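Histone-lysine N-methyltransferase SETMAR (Homo sapiens, PDB 3BO5) methylates histone H3 lysine with its methyltransferase region (pre-SET, SET and post-SET), the part described here, and, fused to a DNA-binding mariner transposase, takes part in double-strand break repair. Local coordinates at residues A[41-46]-A[152-157]; A[50-55]-A[225-230]; A[102-107]-A[119-124]; A[180-185]-A[194-199]; A[218-223]-A[232-237]. The protein carries 2 engineered substitutions. All blocks are in the same frame, centred on the assembly; numbering follows the deposited sequence.

Interaction 1. Residues A[41-46]-A[152-157]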
# COMPACT_ATOMS: atom_id res chain seq x y z
N THR A 41 -4.60 -11.46 -4.26
CA THR A 41 -4.86 -11.58 -2.85
C THR A 41 -5.19 -10.22 -2.31
O THR A 41 -4.53 -9.24 -2.70
CB THR A 41 -3.64 -12.14 -2.09
OG1 THR A 41 -3.95 -12.20 -0.68
CG2 THR A 41 -2.34 -11.28 -2.25
N PRO A 42 -6.23 -10.15 -1.47
CA PRO A 42 -6.52 -8.86 -0.86
C PRO A 42 -5.61 -8.55 0.28
O PRO A 42 -5.62 -7.38 0.82
CB PRO A 42 -7.99 -9.04 -0.39
CG PRO A 42 -8.04 -10.53 -0.00
CD PRO A 42 -7.13 -11.23 -1.03
N ASP A 43 -4.79 -9.53 0.73
CA ASP A 43 -4.03 -9.34 1.93
C ASP A 43 -2.64 -9.92 1.77
O ASP A 43 -2.44 -10.78 0.93
CB ASP A 43 -4.65 -10.03 3.14
CG ASP A 43 -5.83 -9.26 3.67
OD1 ASP A 43 -5.59 -8.21 4.28
OD2 ASP A 43 -6.94 -9.78 3.48
N HIS A 44 -1.71 -9.48 2.59
CA HIS A 44 -0.35 -10.11 2.56
C HIS A 44 -0.50 -11.63 2.78
O HIS A 44 -1.40 -12.15 3.50
CB HIS A 44 0.51 -9.68 3.72
CG HIS A 44 0.96 -8.25 3.71
ND1 HIS A 44 1.28 -7.55 2.56
CD2 HIS A 44 1.22 -7.42 4.76
CE1 HIS A 44 1.72 -6.35 2.91
NE2 HIS A 44 1.68 -6.25 4.23
N VAL A 45 0.44 -12.36 2.16
CA VAL A 45 0.53 -13.80 2.36
C VAL A 45 1.98 -14.10 2.71
O VAL A 45 2.88 -13.29 2.48
CB VAL A 45 0.16 -14.57 1.09
CG1 VAL A 45 -1.30 -14.24 0.65
CG2 VAL A 45 1.14 -14.27 -0.06
N VAL A 46 2.17 -15.28 3.32
CA VAL A 46 3.54 -15.73 3.63
C VAL A 46 4.27 -16.00 2.35
O VAL A 46 3.73 -16.64 1.40
CB VAL A 46 3.52 -17.10 4.36
CG1 VAL A 46 4.95 -17.74 4.34
CG2 VAL A 46 3.05 -16.91 5.73
N VAL A 152 -7.07 4.49 0.43
CA VAL A 152 -7.26 4.11 -0.96
C VAL A 152 -7.08 2.60 -1.16
O VAL A 152 -8.00 1.88 -1.49
CB VAL A 152 -6.32 4.92 -1.85
CG1 VAL A 152 -6.37 4.45 -3.30
CG2 VAL A 152 -6.84 6.39 -1.83
N CYS A 153 -5.87 2.12 -0.88
CA CYS A 153 -5.67 0.67 -0.96
C CYS A 153 -4.36 0.30 -0.26
O CYS A 153 -3.54 1.16 -0.00
CB CYS A 153 -5.67 0.15 -2.41
SG CYS A 153 -4.27 0.78 -3.37
N GLU A 154 -4.23 -0.99 0.06
CA GLU A 154 -2.88 -1.49 0.48
C GLU A 154 -2.02 -1.80 -0.71
O GLU A 154 -2.44 -1.93 -1.83
CB GLU A 154 -2.99 -2.82 1.26
CG GLU A 154 -3.63 -2.66 2.56
CD GLU A 154 -3.71 -4.00 3.30
OE1 GLU A 154 -4.75 -4.23 3.93
OE2 GLU A 154 -2.73 -4.84 3.24
N TYR A 155 -0.71 -1.90 -0.39
CA TYR A 155 0.21 -2.59 -1.29
C TYR A 155 0.50 -3.90 -0.57
O TYR A 155 1.24 -3.97 0.41
CB TYR A 155 1.46 -1.71 -1.40
CG TYR A 155 2.36 -2.08 -2.58
CD1 TYR A 155 2.08 -1.65 -3.89
CD2 TYR A 155 3.49 -2.88 -2.36
CE1 TYR A 155 2.85 -1.99 -4.98
CE2 TYR A 155 4.32 -3.24 -3.46
CZ TYR A 155 4.00 -2.80 -4.74
OH TYR A 155 4.77 -3.13 -5.81
N ALA A 156 -0.14 -4.97 -1.11
CA ALA A 156 -0.16 -6.30 -0.40
C ALA A 156 0.35 -7.41 -1.33
O ALA A 156 0.09 -7.40 -2.49
CB ALA A 156 -1.61 -6.65 0.07
N GLY A 157 1.11 -8.36 -0.78
CA GLY A 157 1.58 -9.48 -1.59
C GLY A 157 2.37 -10.39 -0.73
O GLY A 157 2.06 -10.55 0.44
O HOH W 1 -2.96 -7.39 4.21
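Thr41 and His44 bring the pre-SET region against Gly157 of the SET domain, where strand 45-46 lies parallel to strand 151-160 in the large mixed sheet. At Thr41 the touch is light, CG2 lying 4.4 Å from Gly157 CA, while its hydroxyl OG1 turns back and donates to Asp43 O along a lone pair in the carbonyl plane. Next in line, the carbonyl O of Pro42 lies near the methyl of Ala156, which also packs against the backbone carbon of Asp43. The carboxylate of Asp43 meets that of Glu154 obliquely, OD1 standing 4.1 Å from Glu154 OE1. A water between them donates to Asp43 OD1 and Glu154 OE2 and accepts from His44 N, which probably eases the repulsion of the two like charges.

His44 carries the largest share of the contact from this side. CG is anti to the carbonyl carbon (chi1 -69°), and the ring lies alongside Ala156, ND1 nearest its CA, with CE1 3.5 Å from Tyr155 O. Gly157 N points in the ring plane at ND1, a weak bond of 3.4 Å, and NE2 is hydrogen-bonded to Pro229 O. An alanine here would probably leave Gly157 N and Pro229 O without these ring partners and open a gap beside Ala156. Beyond the ring, Val45 rests CG2 near Gly157 O. The backbone closes the parallel pairing: Val45 N donates to Gly157 O at 3.0 Å, approaching from 39° above the carbonyl plane, and His44 CA makes a CA-H...O contact of 3.2 Å with Gly157 O.

Interaction 2. Residues A[50-55]-A[225-230]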
# COMPACT_ATOMS: atom_id res chain seq x y z
N ALA A 50 10.02 -15.30 4.90
CA ALA A 50 9.30 -14.60 5.94
C ALA A 50 9.51 -15.36 7.27
O ALA A 50 9.36 -16.56 7.31
CB ALA A 50 7.83 -14.59 5.56
N ASP A 51 9.80 -14.65 8.33
CA ASP A 51 9.89 -15.27 9.65
C ASP A 51 8.68 -14.99 10.51
O ASP A 51 8.52 -15.62 11.55
CB ASP A 51 11.19 -14.92 10.35
CG ASP A 51 11.36 -13.43 10.59
OD1 ASP A 51 10.91 -12.62 9.76
OD2 ASP A 51 12.00 -13.07 11.60
N ILE A 52 7.77 -14.16 10.01
CA ILE A 52 6.54 -13.78 10.73
C ILE A 52 5.36 -13.96 9.73
O ILE A 52 5.41 -13.37 8.65
CB ILE A 52 6.61 -12.30 11.22
CG1 ILE A 52 7.87 -12.07 12.11
CG2 ILE A 52 5.29 -11.93 11.95
CD1 ILE A 52 8.05 -10.63 12.63
N ASP A 53 4.34 -14.76 10.08
CA ASP A 53 3.22 -14.97 9.22
C ASP A 53 2.33 -13.75 9.34
O ASP A 53 1.83 -13.47 10.43
CB ASP A 53 2.49 -16.25 9.64
CG ASP A 53 1.22 -16.50 8.88
OD1 ASP A 53 0.66 -15.61 8.17
OD2 ASP A 53 0.78 -17.70 8.93
N PRO A 54 2.15 -13.01 8.23
CA PRO A 54 1.50 -11.71 8.40
C PRO A 54 0.04 -11.84 8.77
O PRO A 54 -0.62 -10.83 9.09
CB PRO A 54 1.62 -11.08 6.99
CG PRO A 54 1.67 -12.27 6.10
CD PRO A 54 2.58 -13.22 6.84
N THR A 55 -0.51 -13.06 8.69
CA THR A 55 -1.92 -13.29 9.04
C THR A 55 -2.13 -13.64 10.52
O THR A 55 -3.27 -13.67 10.98
CB THR A 55 -2.52 -14.43 8.15
OG1 THR A 55 -1.98 -15.69 8.57
CG2 THR A 55 -2.19 -14.17 6.66
N ASP A 225 -3.47 -6.69 13.14
CA ASP A 225 -3.29 -7.92 13.95
C ASP A 225 -1.85 -8.31 14.17
O ASP A 225 -1.50 -8.88 15.18
CB ASP A 225 -4.01 -9.09 13.29
CG ASP A 225 -5.51 -8.92 13.22
OD1 ASP A 225 -6.06 -8.29 14.06
OD2 ASP A 225 -6.18 -9.52 12.33
N SER A 226 -1.03 -8.00 13.18
CA SER A 226 0.32 -8.52 13.03
C SER A 226 1.42 -7.51 13.14
O SER A 226 1.27 -6.34 12.76
CB SER A 226 0.37 -9.17 11.61
OG SER A 226 1.68 -9.66 11.31
N MET A 227 2.59 -7.97 13.59
CA MET A 227 3.79 -7.15 13.51
C MET A 227 4.18 -6.77 12.05
O MET A 227 4.90 -5.80 11.84
CB MET A 227 4.98 -7.90 14.13
CG MET A 227 6.12 -7.01 14.36
SD MET A 227 5.86 -5.81 15.68
CE MET A 227 7.36 -4.87 15.52
N VAL A 228 3.75 -7.58 11.09
CA VAL A 228 3.98 -7.27 9.67
C VAL A 228 2.99 -6.13 9.30
O VAL A 228 1.74 -6.35 9.34
CB VAL A 228 3.72 -8.43 8.78
CG1 VAL A 228 4.13 -7.99 7.32
CG2 VAL A 228 4.70 -9.57 9.21
N PRO A 229 3.52 -4.97 8.98
CA PRO A 229 2.59 -3.87 8.73
C PRO A 229 1.87 -3.95 7.41
O PRO A 229 2.36 -4.53 6.44
CB PRO A 229 3.49 -2.63 8.68
CG PRO A 229 4.73 -3.16 8.03
CD PRO A 229 4.91 -4.51 8.85
N LYS A 230 0.65 -3.42 7.37
CA LYS A 230 0.01 -3.16 6.13
C LYS A 230 0.63 -1.89 5.54
O LYS A 230 1.00 -0.97 6.27
CB LYS A 230 -1.47 -2.87 6.45
CG LYS A 230 -2.13 -3.96 7.22
CD LYS A 230 -1.94 -5.36 6.60
CE LYS A 230 -2.81 -6.37 7.38
NZ LYS A 230 -2.32 -7.77 6.95
O HOH W 2 1.99 -11.87 12.63
O HOH W 3 0.13 -8.19 8.13
O HOH W 4 -2.92 -9.46 9.18
O HOH W 5 -4.82 -11.16 10.67
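Pro54 and Val228 bring two irregular backbones together, their CA atoms 5.2 Å apart, without a clear direct hydrogen bond between the segments. The apolar half is built on Val228. Its CB lies 3.8 Å from Pro54 CB, and its CG2, anti to the carbonyl carbon, meets Ile52 CG2 at 3.7 Å as the two branched side chains slide past each other in opposite directions. Ile52 CD1 extends to the CB of Met227.

The polar half is carried by Ser226 and by water. Ser226 CB sits 3.2 Å from Pro54 O, and OG, anti to the backbone N (chi1 177°), accepts from Val228 N at 2.9 Å, closing an ST turn. The same OG donates to a water that in turn donates to Asp53 O. An alanine at Ser226 would probably leave Val228 N without its turn-closing acceptor and break the water link to Asp53 O. Two further waters donate to Pro54 O and accept from Lys230 NZ, so the ammonium holds this carbonyl indirectly; one also donates to Val228 O. Thr55 N closes an Asx turn on Asp53 OD1, and Thr55 OG1 donates to the same oxygen from the same face.

The contact thus joins a pre-SET loop to the connection between strands 217-223 and 230-235, with Pro54 and Val228 both resting on Val159 of strand 151-160 and Val228 also on Thr195 of strand 193-199.

Interaction 3. Residues A[102-107]-A[119-124]. With ZN (zinc ion), chain B; ZN (zinc ion), chain C.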
# COMPACT_ATOMS: atom_id res chain seq x y z
N VAL A 102 1.55 3.74 13.65
CA VAL A 102 0.11 3.65 13.58
C VAL A 102 -0.35 2.23 13.86
O VAL A 102 0.06 1.25 13.15
CB VAL A 102 -0.45 4.02 12.18
CG1 VAL A 102 -1.95 3.82 12.09
CG2 VAL A 102 -0.08 5.51 11.80
N PHE A 103 -1.20 2.13 14.90
CA PHE A 103 -1.86 0.86 15.19
C PHE A 103 -3.34 1.05 15.07
O PHE A 103 -3.86 1.95 15.67
CB PHE A 103 -1.52 0.43 16.62
CG PHE A 103 -0.11 -0.00 16.76
CD1 PHE A 103 0.21 -1.37 16.66
CD2 PHE A 103 0.89 0.95 17.00
CE1 PHE A 103 1.56 -1.79 16.78
CE2 PHE A 103 2.25 0.53 17.13
CZ PHE A 103 2.54 -0.81 17.02
N GLU A 104 -4.00 0.22 14.28
CA GLU A 104 -5.49 0.14 14.31
C GLU A 104 -5.96 -0.82 15.41
O GLU A 104 -5.24 -1.76 15.80
CB GLU A 104 -6.05 -0.33 12.95
CG GLU A 104 -5.81 0.73 11.91
CD GLU A 104 -6.70 0.58 10.66
OE1 GLU A 104 -7.50 -0.40 10.54
OE2 GLU A 104 -6.48 1.46 9.81
N CYS A 105 -7.22 -0.62 15.84
CA CYS A 105 -7.84 -1.66 16.68
C CYS A 105 -7.97 -2.91 15.81
O CYS A 105 -8.04 -2.83 14.59
CB CYS A 105 -9.14 -1.15 17.23
SG CYS A 105 -8.86 0.06 18.45
N ASN A 106 -7.84 -4.08 16.46
CA ASN A 106 -7.70 -5.32 15.74
C ASN A 106 -8.74 -6.35 16.14
O ASN A 106 -9.72 -6.03 16.77
CB ASN A 106 -6.27 -5.84 15.82
CG ASN A 106 -5.88 -6.32 17.20
OD1 ASN A 106 -6.73 -6.65 18.01
ND2 ASN A 106 -4.56 -6.43 17.45
N VAL A 107 -8.52 -7.60 15.73
CA VAL A 107 -9.58 -8.60 15.95
C VAL A 107 -9.77 -8.86 17.47
O VAL A 107 -10.83 -9.38 17.89
CB VAL A 107 -9.23 -9.88 15.17
CG1 VAL A 107 -7.99 -10.55 15.74
CG2 VAL A 107 -10.45 -10.82 15.07
N VAL A 119 -9.87 1.38 10.03
CA VAL A 119 -9.99 2.06 8.71
C VAL A 119 -9.34 1.16 7.67
O VAL A 119 -10.07 0.62 6.84
CB VAL A 119 -9.42 3.47 8.68
CG1 VAL A 119 -9.26 4.01 7.27
CG2 VAL A 119 -10.31 4.36 9.52
N VAL A 120 -8.01 0.96 7.70
CA VAL A 120 -7.40 0.11 6.63
C VAL A 120 -8.06 -1.26 6.59
O VAL A 120 -8.34 -1.86 5.53
CB VAL A 120 -5.94 -0.01 6.93
CG1 VAL A 120 -5.22 -1.02 6.00
CG2 VAL A 120 -5.30 1.40 6.82
N GLN A 121 -8.37 -1.75 7.79
CA GLN A 121 -9.00 -3.07 7.89
C GLN A 121 -10.32 -3.25 7.17
O GLN A 121 -10.68 -4.41 6.87
CB GLN A 121 -9.14 -3.45 9.38
CG GLN A 121 -10.15 -2.70 10.13
CD GLN A 121 -9.94 -2.91 11.60
OE1 GLN A 121 -10.72 -3.62 12.24
NE2 GLN A 121 -8.89 -2.28 12.15
N LYS A 122 -11.06 -2.14 6.98
CA LYS A 122 -12.36 -2.14 6.32
C LYS A 122 -12.27 -2.40 4.81
O LYS A 122 -13.28 -2.65 4.20
CB LYS A 122 -13.06 -0.80 6.56
CG LYS A 122 -13.49 -0.57 8.01
CD LYS A 122 -14.08 -1.85 8.61
CE LYS A 122 -14.89 -1.49 9.85
NZ LYS A 122 -14.92 -2.57 10.90
N GLY A 123 -11.09 -2.24 4.24
CA GLY A 123 -10.91 -2.54 2.80
C GLY A 123 -11.26 -1.41 1.87
O GLY A 123 -11.36 -0.22 2.31
N LEU A 124 -11.42 -1.77 0.60
CA LEU A 124 -11.60 -0.74 -0.46
C LEU A 124 -12.92 -0.07 -0.29
O LEU A 124 -13.93 -0.74 -0.01
CB LEU A 124 -11.56 -1.36 -1.88
CG LEU A 124 -10.29 -2.12 -2.18
CD1 LEU A 124 -10.25 -2.33 -3.68
CD2 LEU A 124 -9.00 -1.39 -1.74
ZN ZN B . -7.79 -1.29 20.05
ZN ZN C . -11.10 0.56 19.01
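Glu104 grips the turn at 119-121 with both oxygens of its carboxylate. OE2 takes Val120 N at 2.7 Å on its syn lone pair. OE1 accepts three donors: Gln121 NE2 at 2.8 Å on the anti lone pair, Gln121 N at 3.2 Å on the syn side, and Val119 N at 3.0 Å from well above the carboxylate plane. Four N-H groups therefore hold the buried carboxylate and fix its rotation; they would be expected to stabilise its negative charge.

The amide of Gln121 lies nearly coplanar with that carboxylate, the planes 21° apart. Its NE2 spans two neighbouring residues, giving its second bond to Cys105 O at 2.6 Å, nearly along the C=O axis. Gln121 CG stands between the backbone N and the carbonyl carbon (chi1 71°), and from there the chain runs past Glu104 in the opposite direction. Packing follows around the carboxylate: Val120 CG2 comes within 3.2 Å of Glu104 OE2, the two side chains crossing at about a right angle.

Cys105, whose carbonyl takes the glutamine amide, bridges two zinc ions through SG, 2.4 Å from each. Cys62, Cys76 and Cys109 complete one site and Cys69, Cys111 and Cys115 the other, in the triangular three-zinc cluster characteristic of the pre-SET region. The carboxylate thus ties the approach to the cluster to the 3-10 turn of 120-122. On its other sides Val120 packs on Phe151 of strand 151-160 and on Ala232 and Phe234 of strand 230-235, while Glu104 leans on Val222 of strand 217-223.

Interaction 4. Residues A[180-185]-A[194-199]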
# COMPACT_ATOMS: atom_id res chain seq x y z
N ILE A 180 8.91 -5.36 -5.96
CA ILE A 180 9.24 -5.56 -4.57
C ILE A 180 9.44 -4.22 -3.89
O ILE A 180 10.07 -3.31 -4.48
CB ILE A 180 10.54 -6.40 -4.44
CG1 ILE A 180 10.32 -7.73 -5.17
CG2 ILE A 180 10.86 -6.65 -2.97
CD1 ILE A 180 11.52 -8.66 -4.99
N ILE A 181 8.97 -4.09 -2.66
CA ILE A 181 9.22 -2.87 -1.90
C ILE A 181 9.83 -3.27 -0.56
O ILE A 181 9.51 -4.33 0.04
CB ILE A 181 7.88 -2.04 -1.65
CG1 ILE A 181 8.22 -0.68 -1.11
CG2 ILE A 181 6.91 -2.82 -0.73
CD1 ILE A 181 6.96 0.28 -1.06
N ALA A 182 10.75 -2.42 -0.11
CA ALA A 182 11.43 -2.61 1.17
C ALA A 182 11.04 -1.52 2.15
O ALA A 182 11.19 -0.33 1.88
CB ALA A 182 12.97 -2.62 1.00
N ILE A 183 10.52 -1.93 3.29
CA ILE A 183 10.06 -1.00 4.31
C ILE A 183 11.02 -1.15 5.49
O ILE A 183 11.19 -2.22 6.02
CB ILE A 183 8.63 -1.32 4.79
CG1 ILE A 183 7.67 -1.45 3.63
CG2 ILE A 183 8.14 -0.26 5.86
CD1 ILE A 183 7.67 -0.21 2.75
N ARG A 184 11.65 -0.08 5.90
CA ARG A 184 12.52 -0.16 7.08
C ARG A 184 12.04 0.86 8.08
O ARG A 184 11.93 2.03 7.74
CB ARG A 184 14.01 0.06 6.71
CG ARG A 184 14.47 -1.03 5.73
CD ARG A 184 15.98 -1.01 5.54
NE ARG A 184 16.39 -2.20 4.78
CZ ARG A 184 16.36 -2.30 3.44
NH1 ARG A 184 16.79 -3.43 2.86
NH2 ARG A 184 15.91 -1.29 2.69
N GLU A 185 11.73 0.43 9.30
CA GLU A 185 11.24 1.31 10.28
C GLU A 185 12.24 1.31 11.46
O GLU A 185 12.58 0.25 11.99
CB GLU A 185 9.89 0.82 10.75
CG GLU A 185 8.82 0.84 9.63
CD GLU A 185 7.59 0.09 10.03
OE1 GLU A 185 7.50 -1.09 9.75
OE2 GLU A 185 6.70 0.70 10.68
N GLU A 194 12.35 -4.56 9.47
CA GLU A 194 12.37 -4.53 8.02
C GLU A 194 11.27 -5.44 7.45
O GLU A 194 11.03 -6.52 7.96
CB GLU A 194 13.74 -4.99 7.60
CG GLU A 194 14.03 -5.06 6.19
CD GLU A 194 15.50 -5.42 6.04
OE1 GLU A 194 15.90 -6.57 6.42
OE2 GLU A 194 16.26 -4.52 5.59
N THR A 195 10.57 -5.00 6.39
CA THR A 195 9.49 -5.78 5.78
C THR A 195 9.65 -5.70 4.26
O THR A 195 9.83 -4.60 3.71
CB THR A 195 8.09 -5.17 6.11
OG1 THR A 195 7.93 -5.05 7.53
CG2 THR A 195 6.95 -6.05 5.56
N PHE A 196 9.67 -6.84 3.62
CA PHE A 196 9.73 -6.85 2.15
C PHE A 196 8.43 -7.39 1.67
O PHE A 196 8.01 -8.46 2.07
CB PHE A 196 10.90 -7.74 1.67
CG PHE A 196 12.20 -7.28 2.17
CD1 PHE A 196 12.90 -6.28 1.52
CD2 PHE A 196 12.76 -7.84 3.33
CE1 PHE A 196 14.14 -5.85 2.01
CE2 PHE A 196 13.97 -7.40 3.84
CZ PHE A 196 14.64 -6.40 3.18
N VAL A 197 7.83 -6.64 0.73
CA VAL A 197 6.54 -7.10 0.18
C VAL A 197 6.63 -7.21 -1.31
O VAL A 197 7.13 -6.30 -1.94
CB VAL A 197 5.49 -6.08 0.51
CG1 VAL A 197 4.19 -6.45 -0.11
CG2 VAL A 197 5.33 -6.03 2.08
N ASP A 198 6.13 -8.29 -1.85
CA ASP A 198 6.32 -8.53 -3.29
C ASP A 198 5.00 -8.98 -3.87
O ASP A 198 4.64 -10.19 -3.70
CB ASP A 198 7.38 -9.65 -3.54
CG ASP A 198 7.63 -9.84 -5.00
OD1 ASP A 198 7.06 -9.11 -5.80
OD2 ASP A 198 8.40 -10.76 -5.36
N PRO A 199 4.26 -8.11 -4.58
CA PRO A 199 3.01 -8.51 -5.19
C PRO A 199 3.18 -8.95 -6.65
O PRO A 199 2.20 -9.00 -7.41
CB PRO A 199 2.17 -7.20 -5.14
CG PRO A 199 3.19 -6.16 -5.40
CD PRO A 199 4.46 -6.65 -4.66
O HOH W 6 9.08 -2.74 8.35
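Arg184 and Glu194 lie side by side, pointing the same way, and pair as a salt bridge, NE to OE2; the modelled 2.5 Å is too short for its exact geometry to be trusted. OE2 approaches the guanidinium at its edge, near its plane, with the carboxylate turned 76° from it. On the same face of the sheet, Phe196 sets CE1 3.6 Å from Ala182 CB, and Arg184 NH1 comes to the edge of its ring, 3.7 Å from CZ. The opposite face holds Ile181 CG2 against Val197 CB at 3.8 Å, the two side chains again parallel in direction. At one end Ile180 CG1 rests 3.4 Å from Asp198 CG; that carboxylate is held by Thr200 and Arg168.

These pairs are set in register by four backbone hydrogen bonds, two between Ile181 and Val197 and two between Ile183 and Thr195. A water links Glu185 OE1, which is also salt-bridged to Arg223, with Thr195 OG1. Phe196 touches Val165 of helix 162-169, and strand 260-266 pairs along the far edge of 181-185. The whole is an antiparallel beta hairpin of the SET domain, its Asp198 end close to Tyr179, which binds S-adenosyl-L-methionine.

Interaction 5. Residues A[218-223]-A[232-237]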
# COMPACT_ATOMS: atom_id res chain seq x y z
N LEU A 218 0.05 8.73 -0.27
CA LEU A 218 1.07 8.56 0.73
C LEU A 218 0.98 7.18 1.37
O LEU A 218 -0.08 6.82 1.81
CB LEU A 218 0.94 9.62 1.87
CG LEU A 218 1.93 9.53 3.01
CD1 LEU A 218 3.38 9.70 2.56
CD2 LEU A 218 1.56 10.59 4.14
N MET A 219 2.10 6.44 1.46
CA MET A 219 2.10 5.12 2.06
C MET A 219 2.49 5.21 3.56
O MET A 219 3.51 5.82 3.90
CB MET A 219 3.15 4.26 1.37
CG MET A 219 3.05 2.78 1.90
SD MET A 219 4.32 1.81 1.06
CE MET A 219 3.46 1.45 -0.49
N ILE A 220 1.66 4.62 4.42
CA ILE A 220 1.89 4.60 5.84
C ILE A 220 1.90 3.15 6.30
O ILE A 220 0.97 2.43 5.98
CB ILE A 220 0.65 5.28 6.55
CG1 ILE A 220 0.54 6.74 6.13
CG2 ILE A 220 0.83 5.30 8.06
CD1 ILE A 220 1.82 7.45 6.24
N PRO A 221 2.96 2.71 7.05
CA PRO A 221 2.86 1.34 7.65
C PRO A 221 1.81 1.35 8.73
O PRO A 221 1.84 2.19 9.63
CB PRO A 221 4.27 1.11 8.25
CG PRO A 221 5.17 2.21 7.64
CD PRO A 221 4.24 3.37 7.33
N VAL A 222 0.81 0.47 8.59
CA VAL A 222 -0.27 0.43 9.55
C VAL A 222 -0.32 -0.99 10.13
O VAL A 222 -0.50 -1.95 9.39
CB VAL A 222 -1.61 0.79 8.89
CG1 VAL A 222 -2.74 0.56 9.91
CG2 VAL A 222 -1.60 2.27 8.44
N ARG A 223 -0.16 -1.08 11.47
CA ARG A 223 -0.30 -2.40 12.10
C ARG A 223 -1.69 -2.66 12.61
O ARG A 223 -2.31 -1.76 13.15
CB ARG A 223 0.76 -2.60 13.21
CG ARG A 223 2.15 -2.79 12.62
CD ARG A 223 3.26 -2.74 13.63
NE ARG A 223 4.50 -3.13 12.95
CZ ARG A 223 5.24 -2.30 12.21
NH1 ARG A 223 4.88 -1.03 12.01
NH2 ARG A 223 6.37 -2.77 11.65
N ALA A 232 -0.25 0.95 3.73
CA ALA A 232 -1.58 1.53 3.44
C ALA A 232 -1.41 2.82 2.68
O ALA A 232 -0.71 3.70 3.17
CB ALA A 232 -2.28 1.78 4.77
N LEU A 233 -2.08 2.97 1.52
CA LEU A 233 -1.91 4.21 0.70
C LEU A 233 -3.17 5.02 0.97
O LEU A 233 -4.30 4.51 0.87
CB LEU A 233 -1.87 3.91 -0.80
CG LEU A 233 -0.50 3.24 -1.01
CD1 LEU A 233 -0.48 1.85 -1.56
CD2 LEU A 233 0.57 4.20 -1.43
N PHE A 234 -2.90 6.27 1.39
CA PHE A 234 -3.99 7.26 1.63
C PHE A 234 -3.89 8.38 0.64
O PHE A 234 -2.80 8.72 0.18
CB PHE A 234 -3.88 7.85 3.06
CG PHE A 234 -4.11 6.84 4.16
CD1 PHE A 234 -5.35 6.71 4.74
CD2 PHE A 234 -3.04 6.09 4.63
CE1 PHE A 234 -5.55 5.79 5.78
CE2 PHE A 234 -3.23 5.12 5.62
CZ PHE A 234 -4.44 4.97 6.20
N ALA A 235 -5.04 8.96 0.30
CA ALA A 235 -4.98 10.10 -0.62
C ALA A 235 -4.29 11.28 0.05
O ALA A 235 -4.70 11.69 1.14
CB ALA A 235 -6.42 10.50 -1.03
N ALA A 236 -3.27 11.83 -0.64
CA ALA A 236 -2.48 12.95 -0.09
C ALA A 236 -3.17 14.31 -0.41
O ALA A 236 -2.80 15.39 0.12
CB ALA A 236 -1.11 12.93 -0.67
N LYS A 237 -4.12 14.23 -1.32
CA LYS A 237 -4.86 15.41 -1.83
C LYS A 237 -6.21 14.91 -2.34
O LYS A 237 -6.40 13.71 -2.48
CB LYS A 237 -4.08 16.15 -2.92
CG LYS A 237 -3.60 15.27 -4.05
CD LYS A 237 -2.40 15.94 -4.79
CE LYS A 237 -1.00 15.55 -4.25
NZ LYS A 237 0.04 16.43 -4.96
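Met219 and Leu233 face each other in the antiparallel beta hairpin of strands 217-223 and 230-235, within the SET domain. They form a non-hydrogen-bonded pair, flanked by two hydrogen-bonded pairs. In one of these, Leu218 N donates to Phe234 O and Phe234 N returns a bond to Leu218 O, both 2.9 Å. In the other, Ile220 N reaches Ala232 O and Ala232 N reaches Ile220 O. Two CA-H...O contacts fill the steps between: Leu233 CA to Leu218 O and Met219 CA to Ala232 O. The strand axes run at 138° to each other, a marked twist from strict antiparallel.

On one face Leu233 CD2 rests 3.8 Å from Met219 CB. The Met219 chain, with CG anti to the backbone N (chi1 -174°), bends at chi3 and brings CE within 4.1 Å of both Leu233 methyls. This face meets Tyr155 of strand 151-160, and Met219 also touches Ile181.

The other face carries Leu218, Phe234, Ile220, Ala232 and Val222. Ile220 crosses the Phe234 side chain at about a right angle, its CG1 lying 3.9 Å from CD2. Val222 CG2 reaches the ring edge near CE2 at 4.3 Å and packs more closely on Ala232 CB, at 3.8 Å. Val102 of strand 102-103 adjoins Ile220 and Val222 here.

Every polar bond across this hairpin is between backbone atoms, and the side chains meet through carbon atoms alone, so register comes from the main chain while apolar contacts fill both faces.

Overall arrangement
Four of the five contacts are largely buried; interaction 2 is only partly so and, with its water bridges, is the most solvent-linked. Interactions 4 and 5 are antiparallel hairpins of the SET domain, joined by the Glu185 to Arg223 salt bridge. Strand 151-160 adjoins both, pairing with 193-199 and 230-235, and interaction 1 adds a pre-SET strand to it. Interactions 1 and 2 touch, and both join pre-SET to SET parts. Interaction 3 differs in chemistry, with a buried carboxylate and zinc-bound sulfur, yet its strand 102-103 pairs with 217-223 of interaction 5, linking the zinc cluster to the sheet.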